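Local coordinates for protein glycosyltransferase (PDB 3WAD) that is a bacterial glycosyltransferase of the GT-B fold, built from two Rossmann-like domains, in the family of erythromycin biosynthesis protein CIII, at residues 154-159 against 212-216; 245-251 against 277-283; 268-272 against 367-372; 327-333 against 392-396; 359-363 against 375-379. All blocks are in the same frame, centred on the assembly; numbering follows the deposited sequence.

Interaction 1: residues 154-159 against 212-216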
# COMPACT_ATOMS: atom_id res chain seq x y z
N LEU B 154 -15.15 -3.95 -18.23
CA LEU B 154 -16.39 -3.36 -18.71
C LEU B 154 -17.66 -3.64 -17.90
O LEU B 154 -17.75 -4.61 -17.14
CB LEU B 154 -16.62 -3.76 -20.19
CG LEU B 154 -15.50 -3.61 -21.23
CD1 LEU B 154 -16.07 -3.96 -22.66
CD2 LEU B 154 -14.79 -2.27 -21.27
N ASP B 155 -18.63 -2.76 -18.02
CA ASP B 155 -19.83 -2.85 -17.21
C ASP B 155 -20.91 -3.72 -17.88
O ASP B 155 -21.94 -3.21 -18.32
CB ASP B 155 -20.36 -1.45 -16.90
CG ASP B 155 -21.43 -1.44 -15.84
OD1 ASP B 155 -21.73 -2.47 -15.14
OD2 ASP B 155 -21.98 -0.34 -15.69
N GLN B 156 -20.66 -5.04 -17.98
CA GLN B 156 -21.61 -5.97 -18.56
C GLN B 156 -22.93 -5.85 -17.85
O GLN B 156 -24.01 -5.94 -18.46
CB GLN B 156 -21.10 -7.42 -18.40
CG GLN B 156 -19.83 -7.76 -19.16
CD GLN B 156 -19.95 -7.73 -20.70
OE1 GLN B 156 -20.93 -7.23 -21.27
NE2 GLN B 156 -18.93 -8.33 -21.38
N TRP B 157 -22.88 -5.71 -16.52
CA TRP B 157 -24.10 -5.78 -15.73
C TRP B 157 -24.91 -4.53 -16.00
O TRP B 157 -26.13 -4.63 -16.14
CB TRP B 157 -23.73 -5.84 -14.24
CG TRP B 157 -24.83 -6.15 -13.24
CD1 TRP B 157 -25.39 -5.28 -12.33
CD2 TRP B 157 -25.42 -7.44 -12.97
NE1 TRP B 157 -26.31 -5.95 -11.54
CE2 TRP B 157 -26.35 -7.27 -11.91
CE3 TRP B 157 -25.32 -8.70 -13.59
CZ2 TRP B 157 -27.11 -8.34 -11.39
CZ3 TRP B 157 -26.06 -9.79 -13.06
CH2 TRP B 157 -26.96 -9.58 -11.96
N GLY B 158 -24.22 -3.37 -16.10
CA GLY B 158 -24.97 -2.11 -16.34
C GLY B 158 -25.55 -2.07 -17.76
O GLY B 158 -26.73 -1.67 -17.97
N ARG B 159 -24.73 -2.52 -18.72
CA ARG B 159 -25.21 -2.72 -20.11
C ARG B 159 -26.48 -3.61 -20.21
O ARG B 159 -27.50 -3.24 -20.84
CB ARG B 159 -24.06 -3.31 -20.95
CG ARG B 159 -24.46 -3.58 -22.43
CD ARG B 159 -23.32 -4.32 -23.18
NE ARG B 159 -23.08 -5.65 -22.64
CZ ARG B 159 -23.78 -6.75 -22.92
NH1 ARG B 159 -24.82 -6.71 -23.78
NH2 ARG B 159 -23.43 -7.91 -22.36
N TRP B 212 -12.75 5.12 -24.21
CA TRP B 212 -12.84 4.73 -25.67
C TRP B 212 -13.23 3.26 -25.90
O TRP B 212 -13.62 2.94 -26.97
CB TRP B 212 -11.57 5.05 -26.44
CG TRP B 212 -10.34 4.26 -26.03
CD1 TRP B 212 -9.37 4.67 -25.15
CD2 TRP B 212 -9.92 2.99 -26.52
NE1 TRP B 212 -8.39 3.71 -25.04
CE2 TRP B 212 -8.70 2.67 -25.86
CE3 TRP B 212 -10.47 2.06 -27.44
CZ2 TRP B 212 -8.00 1.45 -26.08
CZ3 TRP B 212 -9.79 0.86 -27.66
CH2 TRP B 212 -8.54 0.58 -27.00
N MET B 213 -13.09 2.39 -24.91
CA MET B 213 -13.43 1.00 -25.13
C MET B 213 -14.63 0.60 -24.29
O MET B 213 -15.05 -0.55 -24.33
CB MET B 213 -12.24 0.03 -24.86
CG MET B 213 -11.66 0.16 -23.45
SD MET B 213 -10.59 -1.25 -22.92
CE MET B 213 -11.85 -2.27 -22.34
N SER B 214 -15.20 1.53 -23.52
CA SER B 214 -16.33 1.18 -22.65
C SER B 214 -17.66 1.11 -23.39
O SER B 214 -17.79 1.72 -24.47
CB SER B 214 -16.44 2.16 -21.51
OG SER B 214 -15.26 2.09 -20.70
N PHE B 215 -18.64 0.39 -22.83
CA PHE B 215 -20.01 0.44 -23.35
C PHE B 215 -20.64 1.83 -23.12
O PHE B 215 -20.28 2.48 -22.15
CB PHE B 215 -20.90 -0.59 -22.67
CG PHE B 215 -20.40 -1.98 -22.80
CD1 PHE B 215 -19.94 -2.45 -24.03
CD2 PHE B 215 -20.39 -2.83 -21.66
CE1 PHE B 215 -19.46 -3.78 -24.14
CE2 PHE B 215 -19.94 -4.16 -21.73
CZ PHE B 215 -19.47 -4.66 -22.98
N PRO B 216 -21.55 2.29 -24.04
CA PRO B 216 -22.43 3.44 -23.70
C PRO B 216 -23.26 3.11 -22.47
O PRO B 216 -23.65 1.96 -22.27
CB PRO B 216 -23.34 3.62 -24.95
CG PRO B 216 -23.24 2.32 -25.72
CD PRO B 216 -21.82 1.77 -25.41
O HOH W 1 -18.35 -0.62 -19.69
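The ring of Phe-215 is sandwiched between an aliphatic side chain and the stem of an arginine. Over one face lies Arg-159, whose CD is 3.5 Å from the ring centroid of Phe-215, a CH-pi contact almost along the ring normal. Over the opposite face, Leu-154 CD1 makes a second CH-pi contact, 3.9 Å from the same centroid. The Arg-159 guanidinium lies farther out and adds at most a weak cation-pi attraction. Gln-156 OE1 accepts from Arg-159 NH2 at 2.8 Å and from Arg-159 NE at 3.0 Å, and NH2 also bonds to Glu-81 O. Asp-155 O meets the ring edge, 3.7 Å from Phe-215 CD2. No hydrogen bond joins the two segments. A water bridges them, accepting from Asp-155 N at 2.7 Å and, weakly, from Phe-215 N at 3.3 Å. Asp-155 is the N-cap of helix 156-168: its OD1 accepts from Gly-158 N at 2.8 Å and pairs with Arg-149. Tyr-348 of helix 346-355 meets Phe-215 edge-to-face, and Trp-344 and Asp-345 bond to the Leu-154 backbone. The contact joins the start of helix 156-168 to the loop between strands 204-206 and 221-222, both facing the C-terminal domain, as in the interdomain cleft of GT-B proteins.

Interaction 2: residues 245-251 against 277-283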
# COMPACT_ATOMS: atom_id res chain seq x y z
N ARG B 245 18.33 -7.96 -26.23
CA ARG B 245 17.62 -7.63 -27.51
C ARG B 245 16.09 -7.78 -27.27
O ARG B 245 15.70 -8.16 -26.20
CB ARG B 245 18.07 -8.57 -28.61
CG ARG B 245 17.95 -10.01 -28.20
CD ARG B 245 17.23 -10.81 -29.24
NE ARG B 245 17.26 -12.19 -28.80
CZ ARG B 245 17.05 -13.24 -29.57
NH1 ARG B 245 16.76 -13.12 -30.86
NH2 ARG B 245 17.14 -14.44 -29.04
N PRO B 246 15.24 -7.52 -28.28
CA PRO B 246 13.78 -7.47 -28.01
C PRO B 246 13.24 -8.60 -27.10
O PRO B 246 13.76 -9.70 -27.12
CB PRO B 246 13.16 -7.56 -29.41
CG PRO B 246 14.21 -6.91 -30.28
CD PRO B 246 15.52 -7.37 -29.72
N ARG B 247 12.25 -8.29 -26.27
CA ARG B 247 11.71 -9.27 -25.32
C ARG B 247 10.25 -9.41 -25.64
O ARG B 247 9.63 -8.45 -26.12
CB ARG B 247 11.80 -8.72 -23.92
CG ARG B 247 12.39 -9.60 -22.94
CD ARG B 247 12.95 -8.74 -21.82
NE ARG B 247 14.33 -9.12 -21.51
CZ ARG B 247 15.08 -8.62 -20.53
NH1 ARG B 247 14.62 -7.71 -19.69
NH2 ARG B 247 16.31 -9.08 -20.39
N VAL B 248 9.70 -10.59 -25.38
CA VAL B 248 8.27 -10.80 -25.50
C VAL B 248 7.84 -11.53 -24.25
O VAL B 248 8.58 -12.37 -23.73
CB VAL B 248 7.90 -11.64 -26.76
CG1 VAL B 248 6.46 -12.14 -26.70
CG2 VAL B 248 8.12 -10.78 -28.03
N CYS B 249 6.64 -11.20 -23.77
CA CYS B 249 6.16 -11.70 -22.55
C CYS B 249 5.02 -12.60 -22.94
O CYS B 249 4.10 -12.19 -23.63
CB CYS B 249 5.72 -10.52 -21.66
SG CYS B 249 4.82 -11.18 -20.26
N LEU B 250 5.10 -13.85 -22.52
CA LEU B 250 4.11 -14.88 -22.77
C LEU B 250 3.47 -15.37 -21.47
O LEU B 250 4.12 -16.01 -20.66
CB LEU B 250 4.78 -16.06 -23.49
CG LEU B 250 3.92 -17.27 -23.76
CD1 LEU B 250 2.78 -16.92 -24.79
CD2 LEU B 250 4.81 -18.50 -24.17
N THR B 251 2.18 -15.07 -21.29
CA THR B 251 1.39 -15.44 -20.12
C THR B 251 0.08 -16.02 -20.64
O THR B 251 -0.96 -15.38 -20.52
CB THR B 251 1.02 -14.21 -19.18
OG1 THR B 251 0.48 -13.15 -19.96
CG2 THR B 251 2.18 -13.65 -18.51
N ASP B 277 12.26 -13.36 -33.64
CA ASP B 277 13.52 -12.68 -33.37
C ASP B 277 13.48 -11.87 -32.07
O ASP B 277 13.50 -10.64 -32.13
CB ASP B 277 13.94 -11.82 -34.56
CG ASP B 277 15.46 -11.60 -34.62
OD1 ASP B 277 16.19 -12.18 -33.77
OD2 ASP B 277 15.90 -10.83 -35.51
N ALA B 278 13.45 -12.57 -30.92
CA ALA B 278 13.36 -11.96 -29.57
C ALA B 278 13.49 -13.01 -28.47
O ALA B 278 13.30 -14.19 -28.75
CB ALA B 278 12.05 -11.19 -29.42
N ASP B 279 13.83 -12.60 -27.25
CA ASP B 279 13.80 -13.50 -26.10
C ASP B 279 12.41 -13.60 -25.49
O ASP B 279 11.73 -12.61 -25.36
CB ASP B 279 14.76 -13.02 -25.00
CG ASP B 279 16.19 -13.06 -25.41
OD1 ASP B 279 16.55 -13.83 -26.35
OD2 ASP B 279 16.97 -12.30 -24.80
N VAL B 280 11.98 -14.78 -25.10
CA VAL B 280 10.62 -14.93 -24.57
C VAL B 280 10.71 -15.09 -23.05
O VAL B 280 11.54 -15.86 -22.60
CB VAL B 280 9.86 -16.08 -25.30
CG1 VAL B 280 8.57 -16.45 -24.61
CG2 VAL B 280 9.62 -15.65 -26.78
N VAL B 281 9.95 -14.30 -22.27
CA VAL B 281 9.76 -14.60 -20.83
C VAL B 281 8.38 -15.23 -20.72
O VAL B 281 7.38 -14.62 -21.10
CB VAL B 281 9.98 -13.31 -19.95
CG1 VAL B 281 9.80 -13.62 -18.48
CG2 VAL B 281 11.38 -12.72 -20.21
N ALA B 282 8.31 -16.50 -20.32
CA ALA B 282 7.03 -17.24 -20.30
C ALA B 282 6.70 -17.67 -18.88
O ALA B 282 7.54 -18.14 -18.16
CB ALA B 282 7.11 -18.46 -21.18
N THR B 283 5.46 -17.47 -18.47
CA THR B 283 5.01 -17.94 -17.19
C THR B 283 4.37 -19.34 -17.34
O THR B 283 3.44 -19.55 -18.13
CB THR B 283 4.11 -16.90 -16.44
OG1 THR B 283 2.90 -16.68 -17.17
CG2 THR B 283 4.83 -15.55 -16.32
O HOH W 2 2.45 -18.41 -20.40
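Five backbone hydrogen bonds tie strand 247-251 to strand 279-283 in a parallel ladder. Asp-279 N donates to Pro-246 O at 2.9 Å, and Val-248 N to Asp-279 O at 2.9 Å. Val-281 N donates to Val-248 O at 2.8 Å, Leu-250 N to Val-281 O at 2.8 Å, and Thr-283 N to Leu-250 O at 3.0 Å. Leu-250 O also accepts from a water at 2.9 Å, and that water donates to Thr-283 O at 2.7 Å. The alternate peptide groups face outward. Those of Arg-247, Cys-249 and Thr-251 bond to strand 314-319, while Val-280 and Ala-278 O bond to Asn-298. At the start of the pair, Arg-245 bridges two acids. Its NH2 donates to Asp-279 OD1 at 2.8 Å, its NE adds a weak bond of 3.0 Å to Asp-279 OD1, and its NH1 forms a salt bridge with Asp-277 OD1 at 3.1 Å. Val-248, Leu-250, Val-280 and Ala-282 share one sheet face, where Leu-250 CD2 meets Ala-282 CB at 3.8 Å. Cys-249 and Val-281 lie on the other, under helix 307-310. The strands are connected through helices 253-257 and 266-274, making this the first beta-alpha-beta unit of the C-terminal Rossmann-like domain.

Interaction 3: residues 268-272 against 367-372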
# COMPACT_ATOMS: atom_id res chain seq x y z
N ASP B 268 4.82 -28.03 -28.91
CA ASP B 268 4.57 -27.52 -30.26
C ASP B 268 4.20 -26.04 -30.24
O ASP B 268 4.75 -25.24 -31.00
CB ASP B 268 3.42 -28.26 -30.91
CG ASP B 268 3.76 -29.69 -31.26
OD1 ASP B 268 4.98 -30.02 -31.26
OD2 ASP B 268 2.80 -30.47 -31.51
N PHE B 269 3.24 -25.69 -29.38
CA PHE B 269 2.87 -24.28 -29.16
C PHE B 269 4.03 -23.46 -28.70
O PHE B 269 4.25 -22.39 -29.22
CB PHE B 269 1.77 -24.19 -28.12
CG PHE B 269 0.40 -24.29 -28.71
CD1 PHE B 269 -0.38 -25.41 -28.48
CD2 PHE B 269 -0.10 -23.26 -29.53
CE1 PHE B 269 -1.66 -25.53 -29.04
CE2 PHE B 269 -1.38 -23.37 -30.13
CZ PHE B 269 -2.17 -24.51 -29.87
N VAL B 270 4.81 -23.97 -27.75
CA VAL B 270 5.96 -23.20 -27.27
C VAL B 270 7.10 -23.05 -28.28
O VAL B 270 7.73 -21.96 -28.40
CB VAL B 270 6.49 -23.76 -25.94
CG1 VAL B 270 7.72 -23.04 -25.55
CG2 VAL B 270 5.42 -23.56 -24.88
N ASN B 271 7.37 -24.12 -29.03
CA ASN B 271 8.41 -24.05 -30.09
C ASN B 271 8.06 -23.05 -31.17
O ASN B 271 8.93 -22.26 -31.58
CB ASN B 271 8.69 -25.46 -30.70
CG ASN B 271 9.29 -26.41 -29.69
OD1 ASN B 271 8.77 -27.49 -29.48
ND2 ASN B 271 10.38 -26.01 -29.05
N ALA B 272 6.80 -23.02 -31.60
CA ALA B 272 6.38 -22.05 -32.64
C ALA B 272 6.45 -20.60 -32.15
O ALA B 272 7.07 -19.71 -32.79
CB ALA B 272 5.01 -22.36 -33.14
N LEU B 367 -6.93 -21.40 -32.72
CA LEU B 367 -5.60 -21.40 -32.19
C LEU B 367 -4.79 -22.47 -32.90
O LEU B 367 -5.15 -23.62 -32.82
CB LEU B 367 -5.76 -21.82 -30.74
CG LEU B 367 -4.74 -21.45 -29.72
CD1 LEU B 367 -4.29 -20.04 -29.99
CD2 LEU B 367 -5.48 -21.61 -28.36
N THR B 368 -3.74 -22.09 -33.64
CA THR B 368 -2.70 -23.04 -34.04
C THR B 368 -1.34 -22.47 -33.63
O THR B 368 -1.19 -21.25 -33.46
CB THR B 368 -2.73 -23.38 -35.57
OG1 THR B 368 -2.42 -22.23 -36.36
CG2 THR B 368 -4.08 -23.83 -35.97
N PRO B 369 -0.31 -23.34 -33.49
CA PRO B 369 1.04 -22.78 -33.16
C PRO B 369 1.50 -21.78 -34.22
O PRO B 369 1.97 -20.66 -33.90
CB PRO B 369 1.92 -24.03 -33.11
CG PRO B 369 0.98 -25.13 -32.71
CD PRO B 369 -0.34 -24.81 -33.39
N ASP B 370 1.26 -22.15 -35.47
CA ASP B 370 1.68 -21.34 -36.58
C ASP B 370 1.00 -19.98 -36.62
O ASP B 370 1.68 -18.97 -36.89
CB ASP B 370 1.45 -22.09 -37.89
CG ASP B 370 2.54 -23.12 -38.17
OD1 ASP B 370 3.31 -23.49 -37.25
OD2 ASP B 370 2.60 -23.57 -39.34
N ARG B 371 -0.31 -19.96 -36.37
CA ARG B 371 -1.08 -18.71 -36.24
C ARG B 371 -0.56 -17.77 -35.16
O ARG B 371 -0.38 -16.57 -35.44
CB ARG B 371 -2.57 -18.95 -36.07
CG ARG B 371 -3.15 -19.39 -37.35
CD ARG B 371 -4.66 -19.52 -37.29
NE ARG B 371 -5.04 -20.77 -37.94
CZ ARG B 371 -6.28 -21.27 -38.06
NH1 ARG B 371 -7.34 -20.61 -37.58
NH2 ARG B 371 -6.47 -22.44 -38.69
N LEU B 372 -0.28 -18.29 -33.97
CA LEU B 372 0.33 -17.43 -32.91
C LEU B 372 1.68 -16.88 -33.31
O LEU B 372 1.95 -15.69 -33.18
CB LEU B 372 0.54 -18.20 -31.62
CG LEU B 372 -0.58 -18.46 -30.65
CD1 LEU B 372 0.04 -19.21 -29.40
CD2 LEU B 372 -1.37 -17.16 -30.25
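Phe-269 lays one face of its ring over Pro-369. Pro-369 CG sits 4.0 Å from the ring centroid of Phe-269, close to the ring normal, in a CH-pi contact. Phe-269 CE2 is also 3.7 Å from Pro-369 CD and 3.5 Å from Pro-369 N, so the ring reaches the start of the second helix. Two leucines extend the apolar patch. Leu-367 CG lies 3.9 Å from Phe-269 CE2, and Leu-372 CD1 lies 4.1 Å from Phe-269 CD2. Here helix 266-274, part of the connection between the first two strands of the C-terminal Rossmann-like domain, packs against the first turn of helix 369-381. One turn after Phe-269, Ala-272 points toward the partner segment. Its CB comes within 3.5 Å of Pro-369 CB, and such a small side chain permits a close approach. The CA atoms of Phe-269 and Pro-369 are only 4.6 Å apart. No hydrogen bond crosses the contact. Polar groups are used within each helix start instead. Thr-368 is the N-cap of helix 369-381, and its OG1 accepts from Arg-371 N at 3.1 Å. Asp-268 OD2 accepts from Thr-265 N. Beyond the patch, Leu-367 also touches Leu-259.

Interaction 4: residues 327-333 against 392-396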
# COMPACT_ATOMS: atom_id res chain seq x y z
N THR B 327 -4.30 -3.72 -18.78
CA THR B 327 -4.04 -2.39 -18.26
C THR B 327 -2.56 -2.16 -18.18
O THR B 327 -2.12 -1.05 -18.42
CB THR B 327 -4.73 -2.10 -16.90
OG1 THR B 327 -6.12 -2.34 -17.04
CG2 THR B 327 -4.61 -0.68 -16.50
N ASN B 328 -1.76 -3.20 -17.87
CA ASN B 328 -0.32 -3.07 -17.92
C ASN B 328 0.20 -2.81 -19.38
O ASN B 328 1.09 -1.94 -19.60
CB ASN B 328 0.35 -4.34 -17.36
CG ASN B 328 0.48 -4.32 -15.87
OD1 ASN B 328 1.38 -3.71 -15.34
ND2 ASN B 328 -0.42 -5.02 -15.19
N ALA B 329 -0.42 -3.47 -20.37
CA ALA B 329 0.04 -3.24 -21.76
C ALA B 329 -0.36 -1.80 -22.18
O ALA B 329 0.37 -1.16 -22.96
CB ALA B 329 -0.59 -4.21 -22.74
N ILE B 330 -1.52 -1.35 -21.69
CA ILE B 330 -1.94 0.06 -21.94
C ILE B 330 -0.92 1.02 -21.34
O ILE B 330 -0.42 1.93 -22.05
CB ILE B 330 -3.31 0.37 -21.38
CG1 ILE B 330 -4.37 -0.38 -22.17
CG2 ILE B 330 -3.63 1.92 -21.45
CD1 ILE B 330 -5.69 0.03 -21.80
N ARG B 331 -0.60 0.84 -20.06
CA ARG B 331 0.24 1.77 -19.34
C ARG B 331 1.68 1.81 -19.88
O ARG B 331 2.31 2.87 -19.93
CB ARG B 331 0.23 1.44 -17.83
CG ARG B 331 1.23 2.18 -17.01
CD ARG B 331 1.15 1.76 -15.56
NE ARG B 331 1.89 2.68 -14.72
CZ ARG B 331 2.14 2.49 -13.42
NH1 ARG B 331 1.73 1.36 -12.80
NH2 ARG B 331 2.85 3.41 -12.74
N TYR B 332 2.21 0.65 -20.29
CA TYR B 332 3.56 0.58 -20.83
C TYR B 332 3.58 0.67 -22.39
O TYR B 332 4.64 0.62 -22.99
CB TYR B 332 4.35 -0.64 -20.24
CG TYR B 332 4.45 -0.48 -18.74
CD1 TYR B 332 5.26 0.55 -18.16
CD2 TYR B 332 3.63 -1.23 -17.89
CE1 TYR B 332 5.27 0.78 -16.77
CE2 TYR B 332 3.66 -1.04 -16.50
CZ TYR B 332 4.46 -0.03 -15.96
OH TYR B 332 4.48 0.14 -14.63
N GLY B 333 2.42 0.82 -23.04
CA GLY B 333 2.40 1.08 -24.52
C GLY B 333 2.88 -0.14 -25.33
O GLY B 333 3.70 -0.04 -26.27
N ILE B 392 -2.60 4.71 -27.64
CA ILE B 392 -3.42 4.24 -26.50
C ILE B 392 -2.84 4.69 -25.14
O ILE B 392 -3.61 5.15 -24.26
CB ILE B 392 -3.70 2.69 -26.61
CG1 ILE B 392 -4.46 2.49 -27.93
CG2 ILE B 392 -4.50 2.20 -25.38
CD1 ILE B 392 -4.98 1.13 -28.23
N GLN B 393 -1.53 4.57 -24.99
CA GLN B 393 -0.82 4.90 -23.75
C GLN B 393 -0.93 6.39 -23.45
O GLN B 393 -1.21 6.78 -22.32
CB GLN B 393 0.63 4.46 -23.83
CG GLN B 393 1.54 4.79 -22.60
CD GLN B 393 3.03 4.60 -22.95
OE1 GLN B 393 3.43 4.72 -24.08
NE2 GLN B 393 3.84 4.27 -21.97
N LYS B 394 -0.74 7.22 -24.50
CA LYS B 394 -0.92 8.68 -24.41
C LYS B 394 -2.32 9.08 -23.89
O LYS B 394 -2.39 9.88 -22.95
CB LYS B 394 -0.52 9.32 -25.76
CG LYS B 394 -0.93 10.76 -25.94
CD LYS B 394 -0.61 11.28 -27.39
CE LYS B 394 -1.04 12.76 -27.53
NZ LYS B 394 0.06 13.67 -28.07
N GLU B 395 -3.40 8.53 -24.43
CA GLU B 395 -4.74 8.80 -24.00
C GLU B 395 -5.06 8.27 -22.59
O GLU B 395 -5.93 8.80 -21.87
CB GLU B 395 -5.74 8.14 -24.97
CG GLU B 395 -5.64 8.66 -26.43
CD GLU B 395 -6.39 7.81 -27.44
OE1 GLU B 395 -7.43 7.24 -27.11
OE2 GLU B 395 -5.94 7.72 -28.60
N TYR B 396 -4.39 7.18 -22.20
CA TYR B 396 -4.51 6.68 -20.83
C TYR B 396 -3.77 7.63 -19.87
O TYR B 396 -4.29 7.95 -18.78
CB TYR B 396 -3.91 5.25 -20.80
CG TYR B 396 -3.49 4.76 -19.41
CD1 TYR B 396 -4.36 4.03 -18.60
CD2 TYR B 396 -2.23 4.98 -18.95
CE1 TYR B 396 -3.96 3.55 -17.31
CE2 TYR B 396 -1.82 4.51 -17.68
CZ TYR B 396 -2.67 3.81 -16.89
OH TYR B 396 -2.23 3.33 -15.67
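Tyr-396, Ile-330 and Gln-393 bury the most surface here. Ile-330 fits against the face of helix 384-397 that carries Ile-392 and Tyr-396. Its CG2 is 3.4 Å from Tyr-396 CB and 4.0 Å from Ile-392 CG2. The Tyr-396 ring runs on along the first helix, with Tyr-396 CE2 3.7 Å from Arg-331 CB and Tyr-396 CE1 4.4 Å from Thr-327 CG2. Its hydroxyl is bonded to His-226 O. The two helical segments cross almost at right angles, at -92°, with their axes 8.1 Å apart. This is helix-on-helix packing within the C-terminal Rossmann-like domain, and Phe-353 of helix 346-355 touches both Ile-330 and Ile-392. Gln-393 serves the end of the first helix. Its NE2 donates to Arg-331 O at 2.9 Å, and Gln-393 CB lies 3.3 Å from Ile-330 O. Gly-333 follows with positive phi in a Schellman motif, its N bonding back to Ile-330 O at 3.2 Å. An ideal CB on Gly-333 would clash with Gln-393 OE1. On the outer side, Arg-331 forms a salt bridge with Glu-30 of the second subunit, and Tyr-332 OH is hydrogen-bonded to the same carboxylate.

Interaction 5: residues 359-363 against 375-379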
# COMPACT_ATOMS: atom_id res chain seq x y z
N ALA B 359 -3.29 -4.47 -31.45
CA ALA B 359 -3.29 -5.85 -31.08
C ALA B 359 -3.65 -6.76 -32.29
O ALA B 359 -4.29 -6.31 -33.22
CB ALA B 359 -4.30 -6.04 -29.99
N LEU B 360 -3.28 -8.03 -32.20
CA LEU B 360 -3.78 -9.04 -33.10
C LEU B 360 -4.50 -10.07 -32.24
O LEU B 360 -4.12 -10.28 -31.14
CB LEU B 360 -2.63 -9.69 -33.88
CG LEU B 360 -2.03 -8.80 -34.95
CD1 LEU B 360 -0.88 -9.53 -35.57
CD2 LEU B 360 -3.11 -8.40 -35.99
N VAL B 361 -5.58 -10.66 -32.73
CA VAL B 361 -6.37 -11.57 -31.92
C VAL B 361 -6.41 -12.96 -32.56
O VAL B 361 -6.67 -13.07 -33.75
CB VAL B 361 -7.88 -11.05 -31.77
CG1 VAL B 361 -8.72 -11.98 -30.93
CG2 VAL B 361 -7.95 -9.61 -31.18
N THR B 362 -6.22 -14.02 -31.77
CA THR B 362 -6.64 -15.36 -32.21
C THR B 362 -7.64 -15.99 -31.28
O THR B 362 -7.30 -16.28 -30.16
CB THR B 362 -5.44 -16.34 -32.38
OG1 THR B 362 -4.55 -15.78 -33.33
CG2 THR B 362 -5.93 -17.69 -32.89
N GLU B 363 -8.87 -16.22 -31.71
CA GLU B 363 -9.83 -16.88 -30.81
C GLU B 363 -9.39 -18.27 -30.46
O GLU B 363 -8.69 -18.90 -31.24
CB GLU B 363 -11.19 -16.99 -31.44
CG GLU B 363 -11.75 -15.70 -31.92
CD GLU B 363 -12.27 -14.78 -30.79
OE1 GLU B 363 -12.44 -15.23 -29.62
OE2 GLU B 363 -12.54 -13.59 -31.09
N GLN B 375 1.38 -14.15 -35.98
CA GLN B 375 0.91 -12.88 -35.36
C GLN B 375 2.02 -12.20 -34.55
O GLN B 375 2.29 -11.00 -34.69
CB GLN B 375 -0.34 -13.18 -34.56
CG GLN B 375 -1.55 -13.47 -35.42
CD GLN B 375 -2.85 -13.58 -34.60
OE1 GLN B 375 -2.85 -14.09 -33.49
NE2 GLN B 375 -3.92 -13.11 -35.13
N LEU B 376 2.71 -12.98 -33.71
CA LEU B 376 3.79 -12.45 -32.90
C LEU B 376 4.89 -11.82 -33.74
O LEU B 376 5.41 -10.73 -33.39
CB LEU B 376 4.38 -13.51 -31.96
CG LEU B 376 5.34 -12.98 -30.86
CD1 LEU B 376 4.71 -11.81 -30.12
CD2 LEU B 376 5.74 -14.06 -29.87
N ARG B 377 5.24 -12.51 -34.85
CA ARG B 377 6.23 -12.02 -35.75
C ARG B 377 5.78 -10.68 -36.34
O ARG B 377 6.60 -9.79 -36.47
CB ARG B 377 6.51 -13.08 -36.83
CG ARG B 377 7.35 -14.22 -36.35
CD ARG B 377 7.93 -15.00 -37.54
NE ARG B 377 7.87 -16.47 -37.41
CZ ARG B 377 8.73 -17.31 -37.98
NH1 ARG B 377 9.77 -16.86 -38.67
NH2 ARG B 377 8.62 -18.61 -37.84
N ARG B 378 4.51 -10.50 -36.68
CA ARG B 378 4.03 -9.18 -37.14
C ARG B 378 4.14 -8.06 -36.12
O ARG B 378 4.60 -6.94 -36.42
CB ARG B 378 2.62 -9.26 -37.64
CG ARG B 378 2.49 -10.17 -38.86
CD ARG B 378 1.14 -10.02 -39.44
NE ARG B 378 0.90 -8.60 -39.72
CZ ARG B 378 -0.30 -8.03 -39.78
NH1 ARG B 378 -1.42 -8.71 -39.55
NH2 ARG B 378 -0.37 -6.76 -40.08
N LEU B 379 3.75 -8.35 -34.88
CA LEU B 379 3.85 -7.38 -33.77
C LEU B 379 5.26 -6.87 -33.57
O LEU B 379 5.46 -5.65 -33.34
CB LEU B 379 3.36 -8.03 -32.48
CG LEU B 379 1.87 -8.38 -32.44
CD1 LEU B 379 1.50 -8.78 -31.03
CD2 LEU B 379 1.08 -7.18 -32.90
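Gln-375 uses both ends of its amide on the other segment. Thr-362 OG1 donates to Gln-375 OE1 at 2.4 Å, a very short hydrogen bond whose exact length is best read with caution. Gln-375 NE2 donates to Val-361 O at 3.1 Å in a nearly straight line. Farther along, Leu-360 points toward the helix and buries more surface than any other residue of the contact. Leu-360 CD1 lies 3.6 Å from Gln-375 O and 3.8 Å from Gln-375 CB, and Leu-360 CG lies 4.1 Å from Leu-379 CD2. Arg-378 NH1 comes within 4.0 Å of Leu-360 CD2, while its NE pairs with Glu-382. Phe-385 of helix 384-397 closes over Leu-360, Arg-378 and Leu-379. The helix runs nearly antiparallel to edge strand 359-361, as in a Rossmann-like sheet flanked by helices. Backbone bonds of Leu-360 and Thr-362 go to strand 336-338. Val-361 O takes the Gln-375 amide instead, so a side chain supplies the donor for this carbonyl of the outermost strand.

How the interactions relate
Interaction 1 comes first and lies in the N-terminal domain. Interactions 2 to 5 belong to the C-terminal Rossmann-like domain. Interactions 2 and 5 involve the same parallel sheet (centres 14 Å apart) and touch where Val-248 meets Leu-376. Interactions 3 and 5 share helix 369-381 (centres 12 Å apart) and touch through Leu-367 and Thr-362. Interaction 3 alternates along the chain with 2, 4 and 5, and 5 lies between the segments of 4. In interaction 4, helix 384-397 meets Trp-212 through Ile-392 and Glu-395, so interactions 1 and 4 touch across the domains, centres 19 Å apart. Arg-331 and Tyr-332 of interaction 4 also reach the second subunit, so this region touches the other domain and the other chain.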